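Local coordinates for protein NADH oxidoreductase (Mesorhizobium loti, PDB 3PI7) that probably binds NADPH and acts as an NAD(P)H-dependent oxidoreductase, possibly a quinone reductase, of the zinc-binding dehydrogenase-like family, at residues 75-89 with 107-121. Sequence-based numbering, arbitrary orientation.
Sequences QPRVKGRPAGFEGVG and RVAFATGLSNWGSWA. With GOL (glycerol), chain B; PO4 (phosphate ion), chain E.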
ATOM      1  N   GLN A  75      14.170 -12.308  -9.636  1.00 16.40           N
ATOM      2  CA  GLN A  75      15.387 -12.368 -10.437  1.00 15.24           C
ATOM      3  C   GLN A  75      15.287 -13.605 -11.308  1.00 14.84           C
ATOM      4  O   GLN A  75      14.879 -14.639 -10.798  1.00 13.05           O
ATOM      5  CB  GLN A  75      16.592 -12.452  -9.483  1.00 16.70           C
ATOM      6  CG  GLN A  75      17.945 -12.418 -10.152  1.00 25.66           C
ATOM      7  CD  GLN A  75      19.026 -12.539  -9.111  1.00 31.38           C
ATOM      8  OE1 GLN A  75      18.916 -12.004  -8.007  1.00 27.24           O
ATOM      9  NE2 GLN A  75      20.092 -13.237  -9.444  1.00 17.98           N
ATOM     10  N   PRO A  76      15.541 -13.535 -12.627  1.00 13.43           N
ATOM     11  CA  PRO A  76      15.370 -14.732 -13.441  1.00 12.91           C
ATOM     12  C   PRO A  76      16.533 -15.723 -13.294  1.00 15.64           C
ATOM     13  O   PRO A  76      17.669 -15.355 -13.008  1.00 14.20           O
ATOM     14  CB  PRO A  76      15.301 -14.174 -14.863  1.00 15.20           C
ATOM     15  CG  PRO A  76      16.184 -12.967 -14.819  1.00 19.15           C
ATOM     16  CD  PRO A  76      16.017 -12.396 -13.428  1.00 15.70           C
ATOM     17  N   ARG A  77      16.226 -16.983 -13.513  1.00 12.70           N
ATOM     18  CA  ARG A  77      17.211 -18.055 -13.499  1.00 11.61           C
ATOM     19  C   ARG A  77      17.993 -18.051 -14.796  1.00 16.16           C
ATOM     20  O   ARG A  77      17.427 -17.765 -15.857  1.00 16.29           O
ATOM     21  CB  ARG A  77      16.446 -19.401 -13.397  1.00 11.26           C
ATOM     22  CG  ARG A  77      15.772 -19.611 -12.045  1.00 11.31           C
ATOM     23  CD  ARG A  77      14.803 -20.798 -12.090  1.00 12.28           C
ATOM     24  NE  ARG A  77      13.798 -20.674 -13.158  1.00 14.34           N
ATOM     25  CZ  ARG A  77      12.768 -21.496 -13.308  1.00 23.92           C
ATOM     26  NH1 ARG A  77      12.572 -22.484 -12.449  1.00 15.59           N
ATOM     27  NH2 ARG A  77      11.938 -21.353 -14.338  1.00 15.76           N
ATOM     28  N   VAL A  78      19.270 -18.417 -14.731  1.00 12.28           N
ATOM     29  CA  VAL A  78      20.051 -18.659 -15.934  1.00 12.25           C
ATOM     30  C   VAL A  78      20.297 -20.175 -15.909  1.00 15.07           C
ATOM     31  O   VAL A  78      21.034 -20.657 -15.053  1.00 14.38           O
ATOM     32  CB  VAL A  78      21.359 -17.823 -16.048  1.00 16.02           C
ATOM     33  CG1 VAL A  78      22.127 -18.191 -17.327  1.00 16.49           C
ATOM     34  CG2 VAL A  78      21.038 -16.337 -16.047  1.00 14.41           C
ATOM     35  N   LYS A  79      19.599 -20.922 -16.768  1.00 14.99           N
ATOM     36  CA  LYS A  79      19.744 -22.372 -16.819  1.00 14.47           C
ATOM     37  C   LYS A  79      21.213 -22.766 -16.908  1.00 16.87           C
ATOM     38  O   LYS A  79      21.972 -22.198 -17.690  1.00 17.40           O
ATOM     39  CB  LYS A  79      18.962 -22.955 -18.017  1.00 17.35           C
ATOM     40  CG  LYS A  79      19.146 -24.452 -18.204  1.00 23.65           C
ATOM     41  CD  LYS A  79      18.067 -25.046 -19.135  1.00 32.28           C
ATOM     42  CE  LYS A  79      18.314 -26.517 -19.392  1.00 45.12           C
ATOM     43  NZ  LYS A  79      18.024 -27.371 -18.203  1.00 56.06           N
ATOM     44  N   GLY A  80      21.584 -23.741 -16.098  1.00 14.14           N
ATOM     45  CA  GLY A  80      22.927 -24.297 -16.086  1.00 13.01           C
ATOM     46  C   GLY A  80      23.892 -23.604 -15.155  1.00 14.25           C
ATOM     47  O   GLY A  80      25.054 -24.020 -15.068  1.00 15.70           O
ATOM     48  N   ARG A  81      23.460 -22.516 -14.491  1.00 11.81           N
ATOM     49  CA  ARG A  81      24.325 -21.848 -13.536  1.00 10.96           C
ATOM     50  C   ARG A  81      24.055 -22.370 -12.154  1.00 13.50           C
ATOM     51  O   ARG A  81      22.918 -22.715 -11.848  1.00 14.72           O
ATOM     52  CB  ARG A  81      24.113 -20.311 -13.545  1.00 12.32           C
ATOM     53  CG  ARG A  81      24.352 -19.699 -14.887  1.00 13.87           C
ATOM     54  CD  ARG A  81      25.788 -19.846 -15.362  1.00 13.33           C
ATOM     55  NE  ARG A  81      25.895 -19.209 -16.674  1.00 12.08           N
ATOM     56  CZ  ARG A  81      26.094 -17.900 -16.839  1.00 15.78           C
ATOM     57  NH1 ARG A  81      26.249 -17.107 -15.786  1.00 14.69           N
ATOM     58  NH2 ARG A  81      26.080 -17.368 -18.056  1.00 13.43           N
ATOM     59  N   PRO A  82      25.068 -22.359 -11.293  1.00  9.70           N
ATOM     60  CA  PRO A  82      24.840 -22.714  -9.892  1.00  9.99           C
ATOM     61  C   PRO A  82      23.952 -21.676  -9.229  1.00 13.72           C
ATOM     62  O   PRO A  82      24.092 -20.454  -9.458  1.00 12.73           O
ATOM     63  CB  PRO A  82      26.255 -22.618  -9.277  1.00 10.36           C
ATOM     64  CG  PRO A  82      27.188 -22.782 -10.433  1.00 13.67           C
ATOM     65  CD  PRO A  82      26.490 -22.019 -11.519  1.00  8.90           C
ATOM     66  N   ALA A  83      23.009 -22.159  -8.444  1.00 11.87           N
ATOM     67  CA  ALA A  83      22.124 -21.322  -7.629  1.00 12.74           C
ATOM     68  C   ALA A  83      22.860 -20.986  -6.292  1.00 15.29           C
ATOM     69  O   ALA A  83      23.989 -21.417  -6.102  1.00 13.72           O
ATOM     70  CB  ALA A  83      20.827 -22.081  -7.369  1.00 13.45           C
ATOM     71  N   GLY A  84      22.203 -20.237  -5.403  1.00 13.49           N
ATOM     72  CA  GLY A  84      22.747 -19.889  -4.098  1.00 13.13           C
ATOM     73  C   GLY A  84      23.118 -18.433  -4.042  1.00 15.67           C
ATOM     74  O   GLY A  84      23.962 -17.952  -4.811  1.00 14.62           O
ATOM     75  N   PHE A  85      22.488 -17.717  -3.146  1.00 13.32           N
ATOM     76  CA  PHE A  85      22.728 -16.279  -3.093  1.00 12.02           C
ATOM     77  C   PHE A  85      23.832 -15.877  -2.144  1.00 16.53           C
ATOM     78  O   PHE A  85      24.363 -14.787  -2.331  1.00 18.15           O
ATOM     79  CB  PHE A  85      21.448 -15.535  -2.708  1.00 13.52           C
ATOM     80  CG  PHE A  85      20.439 -15.444  -3.829  1.00 14.69           C
ATOM     81  CD1 PHE A  85      20.811 -14.978  -5.086  1.00 15.62           C
ATOM     82  CD2 PHE A  85      19.107 -15.787  -3.616  1.00 17.37           C
ATOM     83  CE1 PHE A  85      19.883 -14.937  -6.133  1.00 16.46           C
ATOM     84  CE2 PHE A  85      18.171 -15.689  -4.647  1.00 17.77           C
ATOM     85  CZ  PHE A  85      18.568 -15.283  -5.903  1.00 15.67           C
ATOM     86  N   GLU A  86      24.119 -16.639  -1.088  1.00 11.88           N
ATOM     87  CA  GLU A  86      25.145 -16.205  -0.154  1.00 12.35           C
ATOM     88  C   GLU A  86      25.986 -17.341   0.406  1.00 12.61           C
ATOM     89  O   GLU A  86      25.573 -18.491   0.441  1.00 12.81           O
ATOM     90  CB  GLU A  86      24.572 -15.367   1.027  1.00 15.33           C
ATOM     91  CG  GLU A  86      23.931 -16.115   2.177  1.00 23.02           C
ATOM     92  CD  GLU A  86      23.376 -15.319   3.354  1.00 28.42           C
ATOM     93  OE1 GLU A  86      23.971 -14.291   3.771  1.00 17.91           O
ATOM     94  OE2 GLU A  86      22.342 -15.770   3.890  1.00 21.84           O
ATOM     95  N   GLY A  87      27.125 -16.965   0.956  1.00 10.09           N
ATOM     96  CA  GLY A  87      27.964 -17.926   1.638  1.00 10.22           C
ATOM     97  C   GLY A  87      29.174 -17.277   2.243  1.00 13.36           C
ATOM     98  O   GLY A  87      29.256 -16.040   2.381  1.00 11.58           O
ATOM     99  N   VAL A  88      30.126 -18.124   2.575  1.00 10.22           N
ATOM    100  CA  VAL A  88      31.396 -17.677   3.103  1.00 10.53           C
ATOM    101  C   VAL A  88      32.469 -18.444   2.351  1.00 13.08           C
ATOM    102  O   VAL A  88      32.323 -19.640   2.034  1.00 11.90           O
ATOM    103  CB  VAL A  88      31.498 -17.848   4.644  1.00 14.74           C
ATOM    104  CG1 VAL A  88      31.432 -19.322   5.034  1.00 14.47           C
ATOM    105  CG2 VAL A  88      32.767 -17.193   5.212  1.00 15.31           C
ATOM    106  N   GLY A  89      33.577 -17.775   2.119  1.00 13.26           N
ATOM    107  CA  GLY A  89      34.674 -18.463   1.470  1.00 12.50           C
ATOM    108  C   GLY A  89      35.876 -17.581   1.344  1.00 13.92           C
ATOM    109  O   GLY A  89      35.877 -16.455   1.839  1.00 13.39           O
ATOM    110  N   ARG A 107      39.118 -13.937   3.457  1.00 10.64           N
ATOM    111  CA  ARG A 107      37.975 -14.750   3.773  1.00 11.70           C
ATOM    112  C   ARG A 107      36.806 -13.790   3.913  1.00 14.62           C
ATOM    113  O   ARG A 107      36.909 -12.795   4.646  1.00 15.68           O
ATOM    114  CB  ARG A 107      38.271 -15.488   5.050  1.00 16.03           C
ATOM    115  CG  ARG A 107      37.124 -16.238   5.638  1.00 20.34           C
ATOM    116  CD  ARG A 107      37.655 -16.806   6.940  1.00 30.21           C
ATOM    117  NE  ARG A 107      37.873 -15.800   7.996  1.00 23.41           N
ATOM    118  CZ  ARG A 107      37.397 -15.949   9.226  1.00 37.03           C
ATOM    119  NH1 ARG A 107      36.700 -17.034   9.547  1.00 21.21           N
ATOM    120  NH2 ARG A 107      37.596 -15.008  10.142  1.00 29.41           N
ATOM    121  N   VAL A 108      35.743 -14.030   3.150  1.00 11.88           N
ATOM    122  CA  VAL A 108      34.636 -13.098   3.088  1.00 10.12           C
ATOM    123  C   VAL A 108      33.300 -13.764   3.213  1.00 14.09           C
ATOM    124  O   VAL A 108      33.127 -14.914   2.798  1.00 15.45           O
ATOM    125  CB  VAL A 108      34.638 -12.307   1.724  1.00 13.75           C
ATOM    126  CG1 VAL A 108      35.836 -11.367   1.586  1.00 13.21           C
ATOM    127  CG2 VAL A 108      34.531 -13.250   0.518  1.00 12.87           C
ATOM    128  N   ALA A 109      32.341 -13.015   3.735  1.00 12.52           N
ATOM    129  CA  ALA A 109      30.929 -13.343   3.597  1.00 11.90           C
ATOM    130  C   ALA A 109      30.565 -12.756   2.250  1.00 13.12           C
ATOM    131  O   ALA A 109      31.083 -11.680   1.913  1.00 12.66           O
ATOM    132  CB  ALA A 109      30.123 -12.700   4.712  1.00 13.63           C
ATOM    133  N   PHE A 110      29.752 -13.428   1.435  1.00  8.84           N
ATOM    134  CA  PHE A 110      29.474 -12.821   0.144  1.00  8.44           C
ATOM    135  C   PHE A 110      28.036 -13.049  -0.290  1.00 12.96           C
ATOM    136  O   PHE A 110      27.418 -14.019   0.131  1.00 13.29           O
ATOM    137  CB  PHE A 110      30.430 -13.337  -0.934  1.00 10.08           C
ATOM    138  CG  PHE A 110      30.260 -14.802  -1.220  1.00 10.32           C
ATOM    139  CD1 PHE A 110      30.947 -15.758  -0.476  1.00 12.64           C
ATOM    140  CD2 PHE A 110      29.439 -15.230  -2.255  1.00 11.04           C
ATOM    141  CE1 PHE A 110      30.772 -17.129  -0.730  1.00 13.27           C
ATOM    142  CE2 PHE A 110      29.244 -16.593  -2.488  1.00 11.63           C
ATOM    143  CZ  PHE A 110      29.925 -17.527  -1.732  1.00 11.65           C
ATOM    144  N   ALA A 111      27.560 -12.184  -1.186  1.00 11.31           N
ATOM    145  CA  ALA A 111      26.246 -12.270  -1.800  1.00 13.10           C
ATOM    146  C   ALA A 111      26.499 -12.250  -3.295  1.00 15.45           C
ATOM    147  O   ALA A 111      27.229 -11.390  -3.788  1.00 14.44           O
ATOM    148  CB  ALA A 111      25.360 -11.105  -1.341  1.00 13.91           C
ATOM    149  N   THR A 112      26.000 -13.253  -3.998  1.00 10.55           N
ATOM    150  CA  THR A 112      26.278 -13.383  -5.433  1.00 10.49           C
ATOM    151  C   THR A 112      25.455 -12.443  -6.283  1.00 14.51           C
ATOM    152  O   THR A 112      25.874 -12.128  -7.410  1.00 13.54           O
ATOM    153  CB  THR A 112      26.082 -14.843  -5.863  1.00 17.40           C
ATOM    154  OG1 THR A 112      24.744 -15.230  -5.546  1.00 16.50           O
ATOM    155  CG2 THR A 112      27.021 -15.771  -5.155  1.00 13.16           C
ATOM    156  N   GLY A 113      24.319 -11.978  -5.752  1.00 12.29           N
ATOM    157  CA  GLY A 113      23.432 -11.029  -6.414  1.00 11.85           C
ATOM    158  C   GLY A 113      23.080 -11.446  -7.820  1.00 15.73           C
ATOM    159  O   GLY A 113      22.495 -12.504  -8.021  1.00 17.01           O
ATOM    160  N   LEU A 114      23.491 -10.648  -8.784  1.00 14.18           N
ATOM    161  CA  LEU A 114      23.210 -10.883 -10.203  1.00 15.19           C
ATOM    162  C   LEU A 114      24.399 -11.484 -10.930  1.00 15.88           C
ATOM    163  O   LEU A 114      24.435 -11.462 -12.169  1.00 15.74           O
ATOM    164  CB  LEU A 114      22.823  -9.563 -10.885  1.00 15.00           C
ATOM    165  CG  LEU A 114      21.641  -8.792 -10.318  1.00 20.50           C
ATOM    166  CD1 LEU A 114      21.500  -7.452 -11.049  1.00 22.28           C
ATOM    167  CD2 LEU A 114      20.361  -9.574 -10.473  1.00 22.72           C
ATOM    168  N   SER A 115      25.379 -12.023 -10.203  1.00  9.69           N
ATOM    169  CA  SER A 115      26.564 -12.572 -10.911  1.00 10.48           C
ATOM    170  C   SER A 115      26.224 -13.795 -11.786  1.00 14.51           C
ATOM    171  O   SER A 115      26.922 -14.075 -12.773  1.00 13.68           O
ATOM    172  CB  SER A 115      27.634 -13.003  -9.905  1.00 12.13           C
ATOM    173  OG  SER A 115      27.258 -14.233  -9.292  1.00 13.67           O
ATOM    174  N   ASN A 116      25.158 -14.524 -11.412  1.00 10.60           N
ATOM    175  CA  ASN A 116      24.739 -15.746 -12.088  1.00 10.86           C
ATOM    176  C   ASN A 116      25.822 -16.854 -11.978  1.00 15.45           C
ATOM    177  O   ASN A 116      25.888 -17.745 -12.817  1.00 12.83           O
ATOM    178  CB  ASN A 116      24.328 -15.470 -13.538  1.00 15.85           C
ATOM    179  CG  ASN A 116      22.977 -14.787 -13.585  1.00 20.85           C
ATOM    180  OD1 ASN A 116      22.041 -15.209 -12.895  1.00 14.25           O
ATOM    181  ND2 ASN A 116      22.839 -13.758 -14.440  1.00 18.45           N
ATOM    182  N   TRP A 117      26.578 -16.833 -10.867  1.00 13.48           N
ATOM    183  CA  TRP A 117      27.542 -17.855 -10.427  1.00 12.58           C
ATOM    184  C   TRP A 117      27.343 -17.987  -8.938  1.00 13.82           C
ATOM    185  O   TRP A 117      28.030 -17.341  -8.148  1.00 12.90           O
ATOM    186  CB  TRP A 117      28.988 -17.484 -10.786  1.00 11.40           C
ATOM    187  CG  TRP A 117      29.198 -17.465 -12.261  1.00 11.91           C
ATOM    188  CD1 TRP A 117      29.257 -16.368 -13.066  1.00 15.46           C
ATOM    189  CD2 TRP A 117      29.194 -18.602 -13.126  1.00 12.57           C
ATOM    190  NE1 TRP A 117      29.392 -16.756 -14.378  1.00 15.59           N
ATOM    191  CE2 TRP A 117      29.316 -18.121 -14.447  1.00 16.86           C
ATOM    192  CE3 TRP A 117      29.149 -19.991 -12.909  1.00 14.21           C
ATOM    193  CZ2 TRP A 117      29.386 -18.973 -15.543  1.00 17.80           C
ATOM    194  CZ3 TRP A 117      29.209 -20.842 -14.007  1.00 16.11           C
ATOM    195  CH2 TRP A 117      29.324 -20.327 -15.304  1.00 16.77           C
ATOM    196  N   GLY A 118      26.351 -18.786  -8.583  1.00 10.31           N
ATOM    197  CA  GLY A 118      25.885 -18.928  -7.212  1.00  7.82           C
ATOM    198  C   GLY A 118      26.794 -19.586  -6.222  1.00 10.40           C
ATOM    199  O   GLY A 118      27.762 -20.254  -6.585  1.00 11.04           O
ATOM    200  N   SER A 119      26.393 -19.507  -4.952  1.00  9.21           N
ATOM    201  CA  SER A 119      27.209 -20.074  -3.887  1.00 10.78           C
ATOM    202  C   SER A 119      27.091 -21.605  -3.739  1.00 12.97           C
ATOM    203  O   SER A 119      27.833 -22.156  -2.945  1.00 12.88           O
ATOM    204  CB  SER A 119      26.833 -19.422  -2.565  1.00 13.01           C
ATOM    205  OG  SER A 119      25.476 -19.668  -2.251  1.00 14.42           O
ATOM    206  N   TRP A 120      26.148 -22.276  -4.408  1.00 11.70           N
ATOM    207  CA  TRP A 120      25.957 -23.741  -4.267  1.00 11.38           C
ATOM    208  C   TRP A 120      26.867 -24.437  -5.290  1.00 15.15           C
ATOM    209  O   TRP A 120      26.431 -25.104  -6.236  1.00 14.71           O
ATOM    210  CB  TRP A 120      24.485 -24.140  -4.418  1.00 11.22           C
ATOM    211  CG  TRP A 120      23.584 -23.540  -3.382  1.00 12.86           C
ATOM    212  CD1 TRP A 120      23.941 -22.767  -2.313  1.00 15.42           C
ATOM    213  CD2 TRP A 120      22.169 -23.642  -3.346  1.00 12.92           C
ATOM    214  NE1 TRP A 120      22.830 -22.376  -1.621  1.00 14.19           N
ATOM    215  CE2 TRP A 120      21.724 -22.908  -2.221  1.00 15.54           C
ATOM    216  CE3 TRP A 120      21.228 -24.285  -4.152  1.00 14.37           C
ATOM    217  CZ2 TRP A 120      20.378 -22.813  -1.879  1.00 15.04           C
ATOM    218  CZ3 TRP A 120      19.884 -24.194  -3.804  1.00 15.52           C
ATOM    219  CH2 TRP A 120      19.474 -23.428  -2.711  1.00 15.99           C
ATOM    220  N   ALA A 121      28.166 -24.207  -5.082  1.00 11.35           N
ATOM    221  CA  ALA A 121      29.233 -24.543  -5.986  1.00 12.11           C
ATOM    222  C   ALA A 121      30.533 -24.461  -5.261  1.00 13.59           C
ATOM    223  O   ALA A 121      30.616 -23.794  -4.234  1.00 13.52           O
ATOM    224  CB  ALA A 121      29.230 -23.531  -7.128  1.00 12.17           C
TER
HETATM  225  C1  GOL B 349      22.276 -17.035  -9.779  1.00 29.03           C
HETATM  226  O1  GOL B 349      22.373 -18.407  -9.961  1.00 22.18           O
HETATM  227  C2  GOL B 349      22.553 -16.590  -8.351  1.00 29.15           C
HETATM  228  O2  GOL B 349      22.743 -17.740  -7.529  1.00 30.93           O
HETATM  229  C3  GOL B 349      23.693 -15.634  -8.540  1.00 29.53           C
HETATM  230  O3  GOL B 349      23.151 -14.510  -9.346  1.00 29.09           O
HETATM  231  P   PO4 E 352       9.530 -23.360 -16.134  1.00 43.43           P
HETATM  232  O1  PO4 E 352       7.986 -22.925 -16.269  1.00 47.25           O
HETATM  233  O2  PO4 E 352       9.738 -24.810 -16.749  1.00 50.67           O
HETATM  234  O3  PO4 E 352       9.873 -23.446 -14.610  1.00 42.40           O
HETATM  235  O4  PO4 E 352      10.380 -22.277 -16.944  1.00 49.50           O
HETATM  236  O   HOH W   1      19.820 -13.932 -12.214  1.00 17.38           O
HETATM  237  O   HOH W   2      21.121 -17.839 -12.527  1.00 12.36           O
HETATM  238  O   HOH W   3      27.314 -14.371 -15.974  1.00 39.80           O
HETATM  239  O   HOH W   4      22.757 -12.419  -3.330  1.00 22.85           O
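An antiparallel strand pair of the GroES-like domain joins Gly-87 and Gly-89 of strand 86-89 to Phe-110 and Val-108 of strand 107-111, each pair bonded both ways through the backbone. The Phe-110 ring turns over its cross-strand partner Gly-87: with CG between the backbone N and carbonyl carbon (chi1 65°), one face meets Gly-87 CA, 4.2 Å from the ring centroid, in a CH-pi contact. Beyond the strands, Gly-84 O accepts from Thr-112 OG1 at 2.9 Å, in the carbonyl plane on a lone pair, and from Ser-119 N, which sits above that plane. Gly-84 CA lies 3.5 Å from the centroid of the Trp-120 five-membered ring, over its face, a CH-pi contact.

Within this GroES-like fold Arg-81 of the 75-85 loop packs on Trp-117 of the 112-121 loop. Its guanidinium lies flat on Trp-117, planes 10° apart, while NH1 donates in its own plane to Asn-116 O at 3.1 Å; water 3 links NH1 to Ser-115 O. A leucine in place of Arg-81 would probably leave Asn-116 O without this donor and cost the indole its stacked cation. Nearby, a glycerol, probably from the crystallisation liquor, bridges the loops, its O1 donating to Pro-82 O at 2.7 Å and its O3 accepting from Asn-116 N at 2.9 Å. Gln-75, extended with CG anti to N (chi1 -176°), brings NE2 to Gly-113 O at 2.9 Å.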